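Local structure of carboxylic ester hydrolase (Aspergillus niger, 7K4O) at residues 89-94 and 181-186; 208-213 and 413-418; 408-413 and 487-492. The protein probably hydrolyses ester bonds in tannins as a secreted fungal serine esterase of the tannase family, with the gallic acid product bound in this structure. One frame throughout, in Å; residues are numbered along the deposited sequence. Where two conformers were deposited one is given.

Contact 1. Residues 89-94 and 181-186; sequences RWLSTG and YYQGCS. With GDE (3,4,5-trihydroxybenzoic acid), chain J.
Tyr181 presents a ring edge to strand 89-93: the backbone O of Trp90 and the CG of Arg89 both lie near its plane, Arg89 CG at 4.1 Å from Tyr181 CE2. On the other face of the sheet the ring of Tyr182 also meets its partner at an edge, with Ser92 CB in the ring plane and 3.7 Å from Tyr182 CD1, while Trp203 stacks on this tyrosine. Both belong to a strand that runs parallel to 89-93 in the central sheet of an alpha/beta-hydrolase fold and leads to Ser186, at a turn consistent with a nucleophile elbow. The strands twist by 31°. Tyr181 N bonds to Trp90 O at 2.8 Å, and Ser92 N returns a straighter bond (162°) to Tyr181 O at 2.9 Å; the third rung, Gln183 N to Ser92 O, is longer. Leu91 shares the face of Tyr181 and Gln183, and its CD1 branch slips between them, 3.8 Å from Tyr181 CB. Several polar ends have partners elsewhere: Arg89 NE forms a salt bridge with Glu490, which also takes the hydroxyl of Tyr181, and Ser92 OG pairs with Ser159. Along the strand itself, Ser92 OG accepts the indole N-H of Trp90. From Thr93 on the strands draw apart, and a water spans the gap, accepting from Gly94 N and donating to Gln183 O, the latter at 2.7 Å. The CG of Tyr182 is anti to the backbone N (chi1 179°), which sends its ring along the strands toward Gly94. There Tyr182 OH, hydrogen-bonded to Gly188 O, lies 3.3 Å from Gly94 CA.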
ATOM      1  N   ARG A  89      12.605  15.335  13.976  1.00 18.69           N
ATOM      2  CA  ARG A  89      12.021  14.419  12.992  1.00 18.42           C
ATOM      3  C   ARG A  89      10.799  15.074  12.364  1.00 19.11           C
ATOM      4  O   ARG A  89      10.040  15.772  13.049  1.00 19.46           O
ATOM      5  CB  ARG A  89      11.684  13.067  13.621  1.00 21.14           C
ATOM      6  CG  ARG A  89      12.915  12.319  14.135  1.00 22.03           C
ATOM      7  CD  ARG A  89      12.544  11.015  14.872  1.00 21.60           C
ATOM      8  NE  ARG A  89      13.763  10.408  15.402  1.00 22.28           N
ATOM      9  CZ  ARG A  89      13.936   9.990  16.646  1.00 24.39           C
ATOM     10  NH1 ARG A  89      12.935  10.018  17.506  1.00 23.68           N
ATOM     11  NH2 ARG A  89      15.151   9.586  17.030  1.00 23.85           N
ATOM     12  N   TRP A  90      10.588  14.708  11.102  1.00 19.50           N
ATOM     13  CA  TRP A  90       9.369  15.020  10.320  1.00 19.60           C
ATOM     14  C   TRP A  90       8.806  13.675   9.840  1.00 18.85           C
ATOM     15  O   TRP A  90       9.592  12.856   9.342  1.00 18.85           O
ATOM     16  CB  TRP A  90       9.703  15.946   9.136  1.00 19.20           C
ATOM     17  CG  TRP A  90       8.583  16.019   8.147  1.00 16.32           C
ATOM     18  CD1 TRP A  90       8.455  15.290   7.000  1.00 19.79           C
ATOM     19  CD2 TRP A  90       7.379  16.798   8.253  1.00 17.62           C
ATOM     20  NE1 TRP A  90       7.253  15.594   6.366  1.00 19.37           N
ATOM     21  CE2 TRP A  90       6.569  16.488   7.132  1.00 19.67           C
ATOM     22  CE3 TRP A  90       6.886  17.705   9.192  1.00 18.92           C
ATOM     23  CZ2 TRP A  90       5.327  17.071   6.916  1.00 20.75           C
ATOM     24  CZ3 TRP A  90       5.631  18.261   9.008  1.00 21.25           C
ATOM     25  CH2 TRP A  90       4.842  17.931   7.892  1.00 22.10           C
ATOM     26  N   LEU A  91       7.504  13.500   9.898  1.00 18.75           N
ATOM     27  CA  LEU A  91       6.833  12.353   9.282  1.00 18.85           C
ATOM     28  C   LEU A  91       5.714  12.857   8.352  1.00 19.29           C
ATOM     29  O   LEU A  91       4.717  13.448   8.844  1.00 20.68           O
ATOM     30  CB  LEU A  91       6.231  11.420  10.332  1.00 18.76           C
ATOM     31  CG  LEU A  91       5.536  10.211   9.724  1.00 18.33           C
ATOM     32  CD1 LEU A  91       6.518   9.310   9.056  1.00 20.40           C
ATOM     33  CD2 LEU A  91       4.718   9.428  10.776  1.00 20.73           C
ATOM     34  N   SER A  92       5.859  12.556   7.066  1.00 19.98           N
ATOM     35  CA  SER A  92       4.735  12.648   6.102  1.00 20.11           C
ATOM     36  C   SER A  92       3.888  11.378   6.214  1.00 18.21           C
ATOM     37  O   SER A  92       4.417  10.305   6.322  1.00 18.87           O
ATOM     38  CB  SER A  92       5.262  12.823   4.660  1.00 19.38           C
ATOM     39  OG  SER A  92       5.733  14.128   4.423  1.00 20.85           O
ATOM     40  N   THR A  93       2.568  11.515   6.062  1.00 18.97           N
ATOM     41  CA  THR A  93       1.594  10.418   6.079  1.00 19.51           C
ATOM     42  C   THR A  93       0.665  10.618   4.880  1.00 19.20           C
ATOM     43  O   THR A  93       0.562  11.736   4.368  1.00 20.76           O
ATOM     44  CB  THR A  93       0.780  10.357   7.381  1.00 20.89           C
ATOM     45  OG1 THR A  93      -0.080  11.500   7.423  1.00 20.72           O
ATOM     46  CG2 THR A  93       1.684  10.328   8.603  1.00 21.20           C
ATOM     47  N   GLY A  94       0.050   9.523   4.498  1.00 20.09           N
ATOM     48  CA  GLY A  94      -0.731   9.443   3.259  1.00 19.59           C
ATOM     49  C   GLY A  94      -2.049   8.716   3.403  1.00 20.70           C
ATOM     50  O   GLY A  94      -2.579   8.547   4.533  1.00 22.25           O
ATOM     51  N   TYR A 181      10.855  11.466   7.247  1.00 18.78           N
ATOM     52  CA  TYR A 181      10.347  10.107   6.992  1.00 18.84           C
ATOM     53  C   TYR A 181       8.975  10.181   6.331  1.00 18.67           C
ATOM     54  O   TYR A 181       8.285  11.192   6.407  1.00 19.05           O
ATOM     55  CB  TYR A 181      10.258   9.355   8.314  1.00 19.52           C
ATOM     56  CG  TYR A 181      11.566   9.244   9.064  1.00 19.65           C
ATOM     57  CD1 TYR A 181      12.487   8.304   8.680  1.00 21.72           C
ATOM     58  CD2 TYR A 181      11.888  10.085  10.122  1.00 21.63           C
ATOM     59  CE1 TYR A 181      13.703   8.167   9.328  1.00 22.43           C
ATOM     60  CE2 TYR A 181      13.100   9.955  10.778  1.00 19.20           C
ATOM     61  CZ  TYR A 181      13.982   8.969  10.411  1.00 21.67           C
ATOM     62  OH  TYR A 181      15.162   8.821  11.084  1.00 22.28           O
ATOM     63  N   TYR A 182       8.600   9.066   5.731  1.00 18.16           N
ATOM     64  CA  TYR A 182       7.245   8.799   5.230  1.00 18.67           C
ATOM     65  C   TYR A 182       6.797   7.451   5.789  1.00 17.93           C
ATOM     66  O   TYR A 182       7.587   6.515   5.893  1.00 19.20           O
ATOM     67  CB  TYR A 182       7.183   8.739   3.695  1.00 18.51           C
ATOM     68  CG  TYR A 182       5.788   8.447   3.202  1.00 18.54           C
ATOM     69  CD1 TYR A 182       4.863   9.462   3.190  1.00 19.47           C
ATOM     70  CD2 TYR A 182       5.370   7.170   2.855  1.00 20.64           C
ATOM     71  CE1 TYR A 182       3.552   9.241   2.794  1.00 19.88           C
ATOM     72  CE2 TYR A 182       4.068   6.937   2.438  1.00 20.13           C
ATOM     73  CZ  TYR A 182       3.164   7.975   2.409  1.00 20.37           C
ATOM     74  OH  TYR A 182       1.841   7.785   2.054  1.00 21.94           O
ATOM     75  N   GLN A 183       5.509   7.356   6.068  1.00 19.45           N
ATOM     76  CA  GLN A 183       4.890   6.057   6.470  1.00 20.02           C
ATOM     77  C   GLN A 183       3.486   5.949   5.868  1.00 18.21           C
ATOM     78  O   GLN A 183       2.629   6.789   6.168  1.00 20.83           O
ATOM     79  CB  GLN A 183       4.893   5.855   7.989  1.00 21.34           C
ATOM     80  CG  GLN A 183       4.351   4.493   8.420  1.00 20.07           C
ATOM     81  CD  GLN A 183       4.444   4.291   9.925  1.00 20.73           C
ATOM     82  OE1 GLN A 183       4.341   5.254  10.679  1.00 21.58           O
ATOM     83  NE2 GLN A 183       4.693   3.033  10.331  1.00 22.93           N
ATOM     84  N   GLY A 184       3.270   4.928   5.053  1.00 19.22           N
ATOM     85  CA  GLY A 184       1.938   4.730   4.483  1.00 20.21           C
ATOM     86  C   GLY A 184       1.779   3.361   3.863  1.00 22.16           C
ATOM     87  O   GLY A 184       2.782   2.644   3.672  1.00 24.43           O
ATOM     88  N   CYS A 185       0.534   2.985   3.535  1.00 22.65           N
ATOM     89  CA  CYS A 185       0.234   1.627   3.010  1.00 23.07           C
ATOM     90  C   CYS A 185      -0.851   1.781   1.914  1.00 22.81           C
ATOM     91  O   CYS A 185      -1.715   2.645   2.006  1.00 22.56           O
ATOM     92  CB  CYS A 185      -0.234   0.697   4.149  1.00 30.30           C
ATOM     93  SG  CYS A 185      -0.006  -1.092   3.850  0.81 35.66           S
ATOM     94  N   SER A 186      -0.769   0.920   0.923  1.00 24.72           N
ATOM     95  CA  SER A 186      -1.769   0.772  -0.166  0.51 22.87           C
ATOM     96  C   SER A 186      -1.723   2.009  -1.078  1.00 23.71           C
ATOM     97  O   SER A 186      -0.655   2.235  -1.650  1.00 21.98           O
ATOM     98  CB  SER A 186      -3.126   0.474   0.391  0.51 24.92           C
ATOM     99  OG  SER A 186      -3.930  -0.104  -0.619  0.51 24.68           O
TER
HETATM  100  OAA GDE J 603      -5.605   2.077  -0.687  0.99 26.88           O
HETATM  101  OAB GDE J 603      -6.637   0.205  -0.113  0.99 31.84           O
HETATM  102  OAC GDE J 603      -5.877   1.968  -5.822  0.96 23.14           O
HETATM  103  OAD GDE J 603      -6.455  -2.560  -4.412  0.99 23.99           O
HETATM  104  OAE GDE J 603      -6.222  -0.767  -6.381  0.90 22.20           O
HETATM  105  CAF GDE J 603      -5.996   1.473  -3.412  0.99 25.42           C
HETATM  106  CAG GDE J 603      -6.291  -0.839  -2.688  0.95 24.79           C
HETATM  107  CAH GDE J 603      -6.138   0.965  -0.984  1.00 30.77           C
HETATM  108  CAI GDE J 603      -6.020   1.055  -4.752  1.00 24.04           C
HETATM  109  CAJ GDE J 603      -6.354  -1.258  -4.042  0.99 25.67           C
HETATM  110  CAK GDE J 603      -6.187   0.518  -2.427  0.95 25.39           C
HETATM  111  CAL GDE J 603      -6.193  -0.327  -5.033  0.94 24.98           C
HETATM  112  O   HOH W   1      -0.088   7.027   5.992  1.00 20.44           O

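Contact 2. Residues 208-213 and 413-418. With GDE (3,4,5-trihydroxybenzoic acid), chain J.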
ATOM      1  N   ILE A 208       6.900   1.817   3.399  1.00 20.50           N
ATOM      2  CA  ILE A 208       5.888   1.593   2.328  1.00 20.51           C
ATOM      3  C   ILE A 208       5.299   0.196   2.435  1.00 19.73           C
ATOM      4  O   ILE A 208       6.050  -0.764   2.273  1.00 21.62           O
ATOM      5  CB  ILE A 208       6.486   1.857   0.950  1.00 21.43           C
ATOM      6  CG1 ILE A 208       6.840   3.335   0.830  1.00 22.82           C
ATOM      7  CG2 ILE A 208       5.484   1.417  -0.124  1.00 22.35           C
ATOM      8  CD1 ILE A 208       7.741   3.667  -0.309  1.00 22.36           C
ATOM      9  N   GLY A 209       4.012   0.150   2.718  1.00 21.23           N
ATOM     10  CA  GLY A 209       3.256  -1.107   2.663  1.00 21.45           C
ATOM     11  C   GLY A 209       2.495  -1.293   1.354  1.00 22.80           C
ATOM     12  O   GLY A 209       1.855  -0.307   0.898  1.00 23.24           O
ATOM     13  N   ALA A 210       2.482  -2.530   0.825  1.00 21.07           N
ATOM     14  CA  ALA A 210       1.610  -3.028  -0.288  1.00 23.57           C
ATOM     15  C   ALA A 210       1.135  -1.886  -1.182  1.00 21.02           C
ATOM     16  O   ALA A 210      -0.038  -1.519  -1.182  1.00 22.94           O
ATOM     17  CB  ALA A 210       0.423  -3.758   0.296  1.00 24.34           C
ATOM     18  N   PRO A 211       2.041  -1.274  -1.948  1.00 22.76           N
ATOM     19  CA  PRO A 211       1.691  -0.065  -2.670  1.00 21.30           C
ATOM     20  C   PRO A 211       0.777  -0.321  -3.876  1.00 20.42           C
ATOM     21  O   PRO A 211       1.060  -1.259  -4.659  1.00 21.16           O
ATOM     22  CB  PRO A 211       3.054   0.494  -3.074  1.00 21.26           C
ATOM     23  CG  PRO A 211       3.965  -0.706  -3.155  1.00 23.40           C
ATOM     24  CD  PRO A 211       3.468  -1.606  -2.055  1.00 22.75           C
ATOM     25  N   ALA A 212      -0.185   0.577  -4.058  1.00 21.42           N
ATOM     26  CA  ALA A 212      -1.062   0.590  -5.249  1.00 21.44           C
ATOM     27  C   ALA A 212      -0.371   1.250  -6.449  1.00 21.21           C
ATOM     28  O   ALA A 212      -1.009   2.084  -7.136  1.00 22.39           O
ATOM     29  CB  ALA A 212      -2.347   1.224  -4.904  1.00 23.36           C
ATOM     30  N   PHE A 213       0.893   0.894  -6.688  1.00 20.58           N
ATOM     31  CA  PHE A 213       1.620   1.388  -7.881  1.00 21.16           C
ATOM     32  C   PHE A 213       1.324   0.445  -9.075  1.00 20.52           C
ATOM     33  O   PHE A 213       0.446  -0.438  -9.008  1.00 21.07           O
ATOM     34  CB  PHE A 213       3.081   1.619  -7.553  1.00 21.85           C
ATOM     35  CG  PHE A 213       3.889   0.436  -7.097  1.00 20.42           C
ATOM     36  CD1 PHE A 213       3.442  -0.859  -7.206  1.00 20.71           C
ATOM     37  CD2 PHE A 213       5.162   0.670  -6.565  1.00 23.36           C
ATOM     38  CE1 PHE A 213       4.273  -1.913  -6.839  1.00 23.75           C
ATOM     39  CE2 PHE A 213       5.963  -0.380  -6.153  1.00 23.34           C
ATOM     40  CZ  PHE A 213       5.544  -1.663  -6.359  1.00 21.97           C
ATOM     41  N   HIS A 413      10.071  -1.702   2.592  1.00 21.46           N
ATOM     42  CA  HIS A 413       8.872  -2.041   1.803  1.00 21.12           C
ATOM     43  C   HIS A 413       8.353  -3.391   2.311  1.00 19.61           C
ATOM     44  O   HIS A 413       9.139  -4.349   2.378  1.00 21.94           O
ATOM     45  CB  HIS A 413       9.307  -2.064   0.349  1.00 21.89           C
ATOM     46  CG  HIS A 413       8.285  -2.377  -0.686  1.00 22.11           C
ATOM     47  ND1 HIS A 413       8.628  -2.379  -2.014  1.00 22.53           N
ATOM     48  CD2 HIS A 413       6.986  -2.736  -0.617  1.00 22.11           C
ATOM     49  CE1 HIS A 413       7.553  -2.717  -2.732  1.00 21.87           C
ATOM     50  NE2 HIS A 413       6.537  -2.941  -1.921  1.00 21.66           N
ATOM     51  N   PHE A 414       7.077  -3.469   2.602  1.00 20.87           N
ATOM     52  CA  PHE A 414       6.485  -4.749   3.074  1.00 22.06           C
ATOM     53  C   PHE A 414       5.176  -5.018   2.358  1.00 22.28           C
ATOM     54  O   PHE A 414       4.520  -4.111   1.845  1.00 22.49           O
ATOM     55  CB  PHE A 414       6.311  -4.766   4.594  1.00 23.85           C
ATOM     56  CG  PHE A 414       5.333  -3.772   5.128  1.00 23.51           C
ATOM     57  CD1 PHE A 414       5.723  -2.454   5.350  1.00 22.31           C
ATOM     58  CD2 PHE A 414       4.034  -4.152   5.436  1.00 23.46           C
ATOM     59  CE1 PHE A 414       4.793  -1.527   5.776  1.00 23.29           C
ATOM     60  CE2 PHE A 414       3.124  -3.226   5.882  1.00 24.40           C
ATOM     61  CZ  PHE A 414       3.518  -1.920   6.083  1.00 23.11           C
ATOM     62  N   HIS A 415       4.770  -6.289   2.351  1.00 23.39           N
ATOM     63  CA  HIS A 415       3.549  -6.716   1.648  1.00 23.10           C
ATOM     64  C   HIS A 415       3.010  -8.013   2.272  1.00 23.29           C
ATOM     65  O   HIS A 415       3.803  -8.960   2.415  1.00 23.64           O
ATOM     66  CB  HIS A 415       3.866  -6.857   0.154  1.00 23.90           C
ATOM     67  CG  HIS A 415       2.675  -6.771  -0.723  1.00 22.76           C
ATOM     68  ND1 HIS A 415       2.711  -6.055  -1.918  1.00 24.07           N
ATOM     69  CD2 HIS A 415       1.424  -7.314  -0.630  1.00 25.31           C
ATOM     70  CE1 HIS A 415       1.527  -6.148  -2.498  1.00 24.08           C
ATOM     71  NE2 HIS A 415       0.704  -6.899  -1.738  1.00 23.38           N
ATOM     72  N   GLY A 416       1.732  -8.080   2.574  1.00 24.75           N
ATOM     73  CA  GLY A 416       1.137  -9.321   3.094  1.00 26.44           C
ATOM     74  C   GLY A 416       1.157 -10.451   2.086  1.00 26.67           C
ATOM     75  O   GLY A 416       0.820 -10.238   0.919  1.00 25.25           O
ATOM     76  N   ASP A 417       1.490 -11.669   2.519  1.00 26.77           N
ATOM     77  CA  ASP A 417       1.525 -12.870   1.647  1.00 29.05           C
ATOM     78  C   ASP A 417       0.106 -13.227   1.198  1.00 26.53           C
ATOM     79  O   ASP A 417       0.018 -13.870   0.133  1.00 29.84           O
ATOM     80  CB  ASP A 417       2.152 -14.073   2.394  1.00 30.85           C
ATOM     81  CG  ASP A 417       3.626 -14.190   2.094  1.00 34.26           C
ATOM     82  OD1 ASP A 417       3.934 -14.598   0.975  1.00 37.77           O
ATOM     83  OD2 ASP A 417       4.453 -13.899   3.004  1.00 36.58           O
ATOM     84  N   ALA A 418      -0.920 -12.859   1.948  1.00 27.68           N
ATOM     85  CA  ALA A 418      -2.319 -13.243   1.631  1.00 28.57           C
ATOM     86  C   ALA A 418      -3.126 -11.990   1.250  1.00 27.92           C
ATOM     87  O   ALA A 418      -4.353 -11.886   1.520  1.00 25.98           O
ATOM     88  CB  ALA A 418      -2.933 -14.032   2.772  1.00 31.14           C
TER
HETATM   89  OAA GDE J 603      -5.605   2.077  -0.687  0.99 26.88           O
HETATM   90  OAB GDE J 603      -6.637   0.205  -0.113  0.99 31.84           O
HETATM   91  OAC GDE J 603      -5.877   1.968  -5.822  0.96 23.14           O
HETATM   92  OAD GDE J 603      -6.455  -2.560  -4.412  0.99 23.99           O
HETATM   93  OAE GDE J 603      -6.222  -0.767  -6.381  0.90 22.20           O
HETATM   94  CAF GDE J 603      -5.996   1.473  -3.412  0.99 25.42           C
HETATM   95  CAG GDE J 603      -6.291  -0.839  -2.688  0.95 24.79           C
HETATM   96  CAH GDE J 603      -6.138   0.965  -0.984  1.00 30.77           C
HETATM   97  CAI GDE J 603      -6.020   1.055  -4.752  1.00 24.04           C
HETATM   98  CAJ GDE J 603      -6.354  -1.258  -4.042  0.99 25.67           C
HETATM   99  CAK GDE J 603      -6.187   0.518  -2.427  0.95 25.39           C
HETATM  100  CAL GDE J 603      -6.193  -0.327  -5.033  0.94 24.98           C
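The backbone O of Phe414 is gripped from strand 205-209 and the residue after it: Ala210 N bonds to Phe414 O at 2.8 Å and nearly straight (168°), and the CA-H of Gly209 adds a weaker contact. One step back, Ile208 O takes Phe414 N at 2.9 Å together with the CA-H of His413. These bonds pair two neighbouring parallel strands of the hydrolase sheet, with 455-460 beyond them as the last strand. Glycine lets the Phe414 ring fold back over the neighbouring strand (chi1 65°): Gly209 CA lies over its face, 3.6 Å from the centroid of the Phe414 ring, a CH-pi contact displaced toward the rim. Ala210 makes a more centred one: its CB sits above the middle of the imidazole of His415, 3.7 Å from the centroid. Next, Pro211 touches two rings that also meet each other. Its CD comes to 3.3 Å from His413 NE2, while its CG stands over the centre of the Phe213 ring. Past it the chain makes an inverse gamma turn at Ala212, whose CB lies 3.7 Å from CAI of the bound gallic acid. Both nitrogens of each histidine have outside partners, and Ser427 OG is shared by His413 NE2 and His415 ND1. The imidazoles are thus probably fixed in rotation: His415 gives a face to Ala210 and His413 packs against Pro211, while their polar atoms are satisfied elsewhere.

Contact 3. Residues 408-413 and 487-492; sequences GGKVIH and DWVENG
Lys410 opens strand 410-416 by laying its aliphatic chain across one face of the Trp488 indole. Its CB stands over the six-membered ring, 3.9 Å from the centroid, and CD passes nearer the rim. In the conformer given, the bend at chi2 (-60°) leads the chain over the ring, and Lys410 CE reaches 3.5 Å from Trp488 NE1. A further bend at chi4 turns the ammonium, which lies too far for more than a weak cation-pi attraction, with a weak bond back to Gly408 O. Lys410 CG also brushes Val489 CG2 at 4.1 Å. Val411 turns its side chain from the helix, but its O lies in the indole plane, 3.6 Å from Trp488 CZ3. Ile412 then closes the same edge, its CG1 3.8 Å from Trp488 CZ3. Trp488 thus has a lysine chain on one face and the strand at its benzo edge. The arrangement is helix-on-sheet packing of an alpha/beta fold: residues 487-491 of helix 481-491 run nearly antiparallel (164°) to residues 410-413, touching Arg456 of the next strand through Trp488 and Tyr179 and Tyr181 of strand 179-185 through Val489.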
ATOM      1  N   GLY A 408      21.504   9.096  -0.029  1.00 22.64           N
ATOM      2  CA  GLY A 408      21.630   8.193   1.124  1.00 23.72           C
ATOM      3  C   GLY A 408      20.297   7.765   1.694  1.00 23.79           C
ATOM      4  O   GLY A 408      20.281   7.178   2.789  1.00 21.75           O
ATOM      5  N   GLY A 409      19.208   7.905   0.925  1.00 20.53           N
ATOM      6  CA  GLY A 409      17.893   7.465   1.389  1.00 21.61           C
ATOM      7  C   GLY A 409      17.762   5.962   1.532  1.00 19.19           C
ATOM      8  O   GLY A 409      18.454   5.147   0.868  1.00 19.96           O
ATOM      9  N   LYS A 410      16.846   5.583   2.406  1.00 19.77           N
ATOM     10  CA  LYS A 410      16.530   4.179   2.760  0.51 19.86           C
ATOM     11  C   LYS A 410      15.037   3.902   2.576  1.00 20.26           C
ATOM     12  O   LYS A 410      14.205   4.781   2.864  1.00 19.69           O
ATOM     13  CB  LYS A 410      16.906   3.901   4.216  0.51 21.50           C
ATOM     14  CG  LYS A 410      18.356   4.167   4.573  0.51 22.86           C
ATOM     15  CD  LYS A 410      19.330   3.350   3.799  0.51 23.97           C
ATOM     16  CE  LYS A 410      20.675   3.234   4.501  0.51 26.53           C
ATOM     17  NZ  LYS A 410      21.421   4.515   4.470  0.51 24.90           N
ATOM     18  N   VAL A 411      14.710   2.673   2.162  1.00 20.01           N
ATOM     19  CA  VAL A 411      13.314   2.214   2.063  1.00 19.87           C
ATOM     20  C   VAL A 411      13.150   0.893   2.800  1.00 20.43           C
ATOM     21  O   VAL A 411      13.952  -0.036   2.556  1.00 20.88           O
ATOM     22  CB  VAL A 411      12.869   2.073   0.593  1.00 21.46           C
ATOM     23  CG1 VAL A 411      11.471   1.498   0.483  1.00 21.51           C
ATOM     24  CG2 VAL A 411      12.981   3.402  -0.149  1.00 21.43           C
ATOM     25  N   ILE A 412      12.087   0.791   3.562  1.00 21.27           N
ATOM     26  CA  ILE A 412      11.515  -0.482   4.089  1.00 20.43           C
ATOM     27  C   ILE A 412      10.169  -0.657   3.383  1.00 21.18           C
ATOM     28  O   ILE A 412       9.292   0.197   3.527  1.00 21.45           O
ATOM     29  CB  ILE A 412      11.346  -0.472   5.625  1.00 21.88           C
ATOM     30  CG1 ILE A 412      12.695  -0.434   6.321  1.00 22.68           C
ATOM     31  CG2 ILE A 412      10.492  -1.647   6.052  1.00 24.54           C
ATOM     32  CD1 ILE A 412      12.603  -0.200   7.799  1.00 26.83           C
ATOM     33  N   HIS A 413      10.071  -1.702   2.592  1.00 21.46           N
ATOM     34  CA  HIS A 413       8.872  -2.041   1.803  1.00 21.12           C
ATOM     35  C   HIS A 413       8.353  -3.391   2.311  1.00 19.61           C
ATOM     36  O   HIS A 413       9.139  -4.349   2.378  1.00 21.94           O
ATOM     37  CB  HIS A 413       9.307  -2.064   0.349  1.00 21.89           C
ATOM     38  CG  HIS A 413       8.285  -2.377  -0.686  1.00 22.11           C
ATOM     39  ND1 HIS A 413       8.628  -2.379  -2.014  1.00 22.53           N
ATOM     40  CD2 HIS A 413       6.986  -2.736  -0.617  1.00 22.11           C
ATOM     41  CE1 HIS A 413       7.553  -2.717  -2.732  1.00 21.87           C
ATOM     42  NE2 HIS A 413       6.537  -2.941  -1.921  1.00 21.66           N
ATOM     43  N   ASP A 487      16.163   3.691  13.679  1.00 22.90           N
ATOM     44  CA  ASP A 487      17.418   3.002  14.061  1.00 24.55           C
ATOM     45  C   ASP A 487      18.359   2.851  12.855  1.00 24.92           C
ATOM     46  O   ASP A 487      19.593   3.000  12.985  1.00 23.94           O
ATOM     47  CB  ASP A 487      17.064   1.663  14.653  1.00 22.91           C
ATOM     48  CG  ASP A 487      17.831   1.322  15.919  1.00 33.77           C
ATOM     49  OD1 ASP A 487      18.531   2.200  16.462  1.00 36.23           O
ATOM     50  OD2 ASP A 487      17.719   0.146  16.316  1.00 37.59           O
ATOM     51  N   TRP A 488      17.817   2.553  11.685  1.00 22.36           N
ATOM     52  CA  TRP A 488      18.601   2.399  10.454  1.00 21.64           C
ATOM     53  C   TRP A 488      19.194   3.752  10.077  1.00 22.81           C
ATOM     54  O   TRP A 488      20.430   3.883   9.909  1.00 23.97           O
ATOM     55  CB  TRP A 488      17.727   1.812   9.367  1.00 23.72           C
ATOM     56  CG  TRP A 488      18.468   1.345   8.163  1.00 23.74           C
ATOM     57  CD1 TRP A 488      19.815   1.169   8.003  1.00 26.62           C
ATOM     58  CD2 TRP A 488      17.856   0.873   6.942  1.00 22.85           C
ATOM     59  NE1 TRP A 488      20.079   0.630   6.777  1.00 26.97           N
ATOM     60  CE2 TRP A 488      18.899   0.423   6.113  1.00 25.12           C
ATOM     61  CE3 TRP A 488      16.540   0.766   6.503  1.00 25.31           C
ATOM     62  CZ2 TRP A 488      18.661  -0.131   4.850  1.00 26.45           C
ATOM     63  CZ3 TRP A 488      16.302   0.231   5.248  1.00 25.94           C
ATOM     64  CH2 TRP A 488      17.353  -0.196   4.438  1.00 24.93           C
ATOM     65  N   VAL A 489      18.355   4.746   9.882  1.00 20.87           N
ATOM     66  CA  VAL A 489      18.780   6.057   9.348  1.00 23.64           C
ATOM     67  C   VAL A 489      19.660   6.811  10.360  1.00 24.58           C
ATOM     68  O   VAL A 489      20.704   7.354   9.952  1.00 23.29           O
ATOM     69  CB  VAL A 489      17.529   6.880   8.961  1.00 23.28           C
ATOM     70  CG1 VAL A 489      17.935   8.312   8.691  1.00 23.96           C
ATOM     71  CG2 VAL A 489      16.825   6.275   7.759  1.00 24.71           C
ATOM     72  N   GLU A 490      19.250   6.852  11.625  1.00 21.64           N
ATOM     73  CA  GLU A 490      19.903   7.723  12.611  1.00 20.35           C
ATOM     74  C   GLU A 490      21.017   6.986  13.354  1.00 25.00           C
ATOM     75  O   GLU A 490      21.949   7.684  13.814  1.00 25.93           O
ATOM     76  CB  GLU A 490      18.922   8.308  13.600  1.00 21.93           C
ATOM     77  CG  GLU A 490      17.795   9.080  12.905  1.00 22.01           C
ATOM     78  CD  GLU A 490      16.840   9.802  13.828  1.00 23.96           C
ATOM     79  OE1 GLU A 490      17.189  10.123  14.990  1.00 22.49           O
ATOM     80  OE2 GLU A 490      15.708  10.037  13.396  1.00 21.37           O
ATOM     81  N   ASN A 491      20.908   5.691  13.535  1.00 24.81           N
ATOM     82  CA  ASN A 491      21.827   4.968  14.460  1.00 25.12           C
ATOM     83  C   ASN A 491      22.695   3.931  13.736  1.00 30.44           C
ATOM     84  O   ASN A 491      23.474   3.252  14.438  1.00 32.83           O
ATOM     85  CB  ASN A 491      21.057   4.324  15.600  1.00 28.55           C
ATOM     86  CG  ASN A 491      20.194   5.328  16.346  1.00 29.92           C
ATOM     87  OD1 ASN A 491      20.555   6.486  16.462  1.00 34.62           O
ATOM     88  ND2 ASN A 491      19.052   4.907  16.850  1.00 30.43           N
ATOM     89  N   GLY A 492      22.566   3.746  12.429  1.00 26.11           N
ATOM     90  CA  GLY A 492      23.375   2.743  11.699  1.00 26.73           C
ATOM     91  C   GLY A 492      22.881   1.312  11.906  1.00 29.89           C
ATOM     92  O   GLY A 492      23.615   0.377  11.509  1.00 31.69           O
TER

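Overall arrangement
All three contacts build on one sheet, with strands in the order 89-93, 179-185, 205-209 and 410-416. Contacts 1 and 2, centres about 14 Å apart, are joined by probable bonds of 2.9 Å from Ser186 N to Gly209 O and from Gly209 N to Gly184 O. Both reach the gallic acid pocket, through Ser186 and Ala212, where Ser186, His465 and Asp419 are arranged in a way consistent with a Ser-His-Asp catalytic triad. Contact 3 shares His413 with contact 2 and lies toward the N-terminal start of strand 410-416, whereas the pocket lies past the C-terminal ends of the strands. Its helix is tied to contact 1 by Glu490 OE2, 2.7 Å from Tyr181 OH and 2.8 Å from Arg89 NE.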